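Side-chain contacts in Xaa-Pro dipeptidase (Pyrococcus horikoshii, PDB 1WY2), which probably splits dipeptides that carry proline at the C-terminal position and a nonpolar residue at the N-terminal one, as a cobalt-dependent metallopeptidase: residues I12-M15 against D16-I20; L46-G49 against E50-T53. All coordinates share one frame; numbering follows the deposited sequence.

Contact 1: residues I12-M15 against D16-I20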
# COMPACT_ATOMS: atom_id res chain seq x y z
N ILE A 12 -16.60 -22.68 5.56
CA ILE A 12 -17.49 -23.30 6.54
C ILE A 12 -17.01 -24.71 6.87
O ILE A 12 -17.09 -25.15 8.02
CB ILE A 12 -18.95 -23.35 6.02
CG1 ILE A 12 -19.53 -21.93 5.99
CG2 ILE A 12 -19.79 -24.27 6.89
CD1 ILE A 12 -20.88 -21.81 5.31
N GLU A 13 -16.50 -25.42 5.86
CA GLU A 13 -15.99 -26.78 6.08
C GLU A 13 -14.83 -26.71 7.07
O GLU A 13 -14.79 -27.46 8.05
CB GLU A 13 -15.51 -27.38 4.76
CG GLU A 13 -14.79 -28.71 4.92
CD GLU A 13 -14.37 -29.32 3.59
OE1 GLU A 13 -13.67 -28.64 2.82
OE2 GLU A 13 -14.75 -30.48 3.32
N PHE A 14 -13.90 -25.81 6.80
CA PHE A 14 -12.74 -25.63 7.67
C PHE A 14 -13.20 -25.29 9.08
O PHE A 14 -12.66 -25.80 10.06
CB PHE A 14 -11.84 -24.51 7.12
CG PHE A 14 -10.59 -24.29 7.92
CD1 PHE A 14 -10.57 -23.37 8.96
CD2 PHE A 14 -9.43 -24.99 7.62
CE1 PHE A 14 -9.41 -23.16 9.71
CE2 PHE A 14 -8.26 -24.79 8.36
CZ PHE A 14 -8.25 -23.87 9.41
N MET A 15 -14.20 -24.41 9.18
CA MET A 15 -14.74 -24.01 10.48
C MET A 15 -15.22 -25.20 11.30
O MET A 15 -14.86 -25.34 12.47
CB MET A 15 -15.92 -23.05 10.29
CG MET A 15 -15.55 -21.65 9.87
SD MET A 15 -17.02 -20.71 9.42
CE MET A 15 -17.99 -20.91 10.88
N ASP A 16 -16.04 -26.05 10.69
CA ASP A 16 -16.58 -27.20 11.40
C ASP A 16 -15.49 -28.17 11.85
O ASP A 16 -15.52 -28.65 12.98
CB ASP A 16 -17.59 -27.95 10.53
CG ASP A 16 -18.79 -27.11 10.18
OD1 ASP A 16 -19.27 -26.36 11.06
OD2 ASP A 16 -19.26 -27.20 9.03
N LYS A 17 -14.54 -28.43 10.97
CA LYS A 17 -13.46 -29.36 11.28
C LYS A 17 -12.49 -28.83 12.33
O LYS A 17 -11.77 -29.61 12.96
CB LYS A 17 -12.70 -29.70 10.00
CG LYS A 17 -13.56 -30.40 8.97
CD LYS A 17 -12.75 -30.79 7.74
CE LYS A 17 -13.61 -31.56 6.75
NZ LYS A 17 -14.20 -32.78 7.36
N ASN A 18 -12.47 -27.52 12.54
CA ASN A 18 -11.57 -26.91 13.51
C ASN A 18 -12.29 -26.31 14.71
O ASN A 18 -11.72 -25.52 15.47
CB ASN A 18 -10.72 -25.84 12.82
CG ASN A 18 -9.67 -26.44 11.90
OD1 ASN A 18 -8.56 -26.76 12.32
ND2 ASN A 18 -10.03 -26.61 10.63
N SER A 19 -13.55 -26.69 14.89
CA SER A 19 -14.36 -26.21 16.01
C SER A 19 -14.40 -24.68 16.09
O SER A 19 -14.23 -24.11 17.17
CB SER A 19 -13.84 -26.78 17.33
OG SER A 19 -13.87 -28.20 17.32
N ILE A 20 -14.62 -24.04 14.95
CA ILE A 20 -14.70 -22.59 14.89
C ILE A 20 -16.16 -22.21 14.69
O ILE A 20 -16.84 -22.78 13.84
CB ILE A 20 -13.86 -22.02 13.73
CG1 ILE A 20 -12.37 -22.31 13.98
CG2 ILE A 20 -14.11 -20.53 13.58
CD1 ILE A 20 -11.46 -21.94 12.83
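Met15 and Ile20 meet where a helix ends. Met15 is buried, and its side chain crosses that of Ile20 at about a right angle. Met15 CG packs on Ile20 CG2 at 4.1 Å. The thioether bends at its last torsion (chi3 54°), which leaves Met15 CE 3.7 Å from Ile20 O. The backbones join too. Ile20 N gives Met15 O a straight hydrogen bond of 2.8 Å. Asn18 N reaches Met15 O from the opposite face of the carbonyl plane, in a longer, bent bond. The bond from Ile20 N belongs to a Schellman motif. Ser19, with positive phi, is its C-prime residue, and the inner bond from Ser19 N to Asp16 O is weak.

Asp16 N closes a regular helical bond to Ile12 O. The Asp16 carboxylate folds back beside its own backbone N (chi1 -62°) and runs alongside Ile12. Asp16 OD2 lies 3.7 Å from Ile12 CG2. It is also 3.2 Å from Ile12 O, but both are acceptors and no bond forms.

Asn18 ND2 sits over the centre of one face of the Phe14 ring, 3.2 Å above its plane. The amide and ring planes are 27° apart. The same ND2 gives a nearly straight hydrogen bond of 2.8 Å to Phe14 O, which fixes the carboxamide's rotation. Ile20 CD1 approaches obliquely, 3.9 Å from Phe14 CE1. A serine in place of Phe14 would probably leave the Asn18 amide and Ile20 CD1 without the ring they pack on.

The segment ends helix 6-17. Phe14 touches Asp119 and Val120 of helix 118-125, Ile12 and Met15 touch Ile47 of strand 44-48, and Asn18 O is hydrogen-bonded to Lys115 NZ in strand 113-116.

Contact 2: residues L46-G49 against E50-T53; sequences LITG and ESAT
Leu46 and Thr53 meet through flat peptide groups; no ring takes part. Leu46 N bonds to Thr53 O at 2.8 Å, and Thr53 N returns the bond to Leu46 O. Thr48 N bonds to Ser51 O with the donor tilted 20° from the carbonyl plane. The return bond from Ser51 N to Thr48 O is long and weak. The chain of this antiparallel hairpin turns back through Gly49 and Glu50.

One face of the hairpin carries Leu46, Thr48, Ser51 and Thr53. There Thr48 OG1 and Ser51 OG are hydrogen-bonded at 2.6 Å. Each hydroxyl stands between its own backbone N and carbonyl carbon (chi1 65° for Thr48, 74° for Ser51), which turns the two oxygens to each other. A water joins Ser51 OG (2.9 Å), Thr53 OG1 (3.0 Å) and Leu46 O, to which it donates. A second water bonds to Thr48 OG1.

The other face carries Ile47 and Ala52, a non-hydrogen-bonded pair, with Ile47 CG1 4.3 Å from Ala52 CB. Both touch Val8 of helix 6-17.

The chemistry is thus two-sided: hydroxyls and a water link the two strands on the face of Thr48, Ser51 and Thr53, while the other face is apolar and packs on the helix.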
# COMPACT_ATOMS: atom_id res chain seq x y z
N LEU A 46 -18.61 -11.71 7.56
CA LEU A 46 -18.81 -12.60 8.71
C LEU A 46 -19.48 -13.86 8.19
O LEU A 46 -20.57 -13.81 7.62
CB LEU A 46 -19.69 -11.94 9.77
CG LEU A 46 -19.90 -12.76 11.04
CD1 LEU A 46 -18.56 -13.02 11.72
CD2 LEU A 46 -20.84 -12.02 11.99
N ILE A 47 -18.82 -15.00 8.38
CA ILE A 47 -19.35 -16.28 7.92
C ILE A 47 -19.72 -17.18 9.09
O ILE A 47 -18.92 -17.39 10.01
CB ILE A 47 -18.30 -17.02 7.06
CG1 ILE A 47 -17.98 -16.20 5.80
CG2 ILE A 47 -18.82 -18.40 6.67
CD1 ILE A 47 -16.77 -16.69 5.02
N THR A 48 -20.96 -17.68 9.07
CA THR A 48 -21.43 -18.60 10.10
C THR A 48 -21.79 -19.89 9.38
O THR A 48 -21.70 -19.97 8.16
CB THR A 48 -22.68 -18.07 10.85
OG1 THR A 48 -23.78 -17.99 9.95
CG2 THR A 48 -22.40 -16.70 11.44
N GLY A 49 -22.22 -20.91 10.13
CA GLY A 49 -22.55 -22.17 9.50
C GLY A 49 -23.65 -22.14 8.46
O GLY A 49 -23.70 -23.01 7.58
N GLU A 50 -24.53 -21.14 8.52
CA GLU A 50 -25.63 -21.06 7.57
C GLU A 50 -25.79 -19.70 6.90
O GLU A 50 -26.80 -19.47 6.22
CB GLU A 50 -26.94 -21.43 8.29
CG GLU A 50 -26.96 -22.84 8.86
CD GLU A 50 -28.24 -23.14 9.64
OE1 GLU A 50 -29.15 -22.29 9.64
OE2 GLU A 50 -28.32 -24.22 10.25
N SER A 51 -24.81 -18.82 7.07
CA SER A 51 -24.92 -17.49 6.46
C SER A 51 -23.58 -16.82 6.21
O SER A 51 -22.56 -17.17 6.81
CB SER A 51 -25.76 -16.58 7.36
OG SER A 51 -25.02 -16.18 8.51
N ALA A 52 -23.59 -15.85 5.30
CA ALA A 52 -22.40 -15.07 4.97
C ALA A 52 -22.89 -13.65 4.73
O ALA A 52 -23.75 -13.43 3.88
CB ALA A 52 -21.73 -15.63 3.73
N THR A 53 -22.35 -12.69 5.47
CA THR A 53 -22.76 -11.30 5.34
C THR A 53 -21.57 -10.35 5.22
O THR A 53 -20.57 -10.51 5.91
CB THR A 53 -23.59 -10.86 6.57
OG1 THR A 53 -24.67 -11.77 6.77
CG2 THR A 53 -24.15 -9.46 6.36
O HOH W 1 -23.33 -13.88 8.41
O HOH W 2 -25.79 -19.38 11.05

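How the contacts relate
Both contacts are local and partly buried, and both lie in the N-terminal domain, away from the two-zinc site. Their centres are about 12 Å apart. Contact 1 ends helix 6-17; contact 2 closes the hairpin of strands 44-48 and 51-57, and the helix packs on that hairpin. Ile12 CG1 lies 3.7 Å from Ile47 CG2. The buried part is Met15 and Ile20 in contact 1, and Leu46, Ile47, Ala52 and Thr53 in contact 2. Glu13, Asp16, Lys17 and Ser19 in the first, and Gly49 and Glu50 in the second, are exposed. The polar parts differ: contact 1 relies on helix-end backbone bonds and an amide, contact 2 on strand pairing, hydroxyls and water.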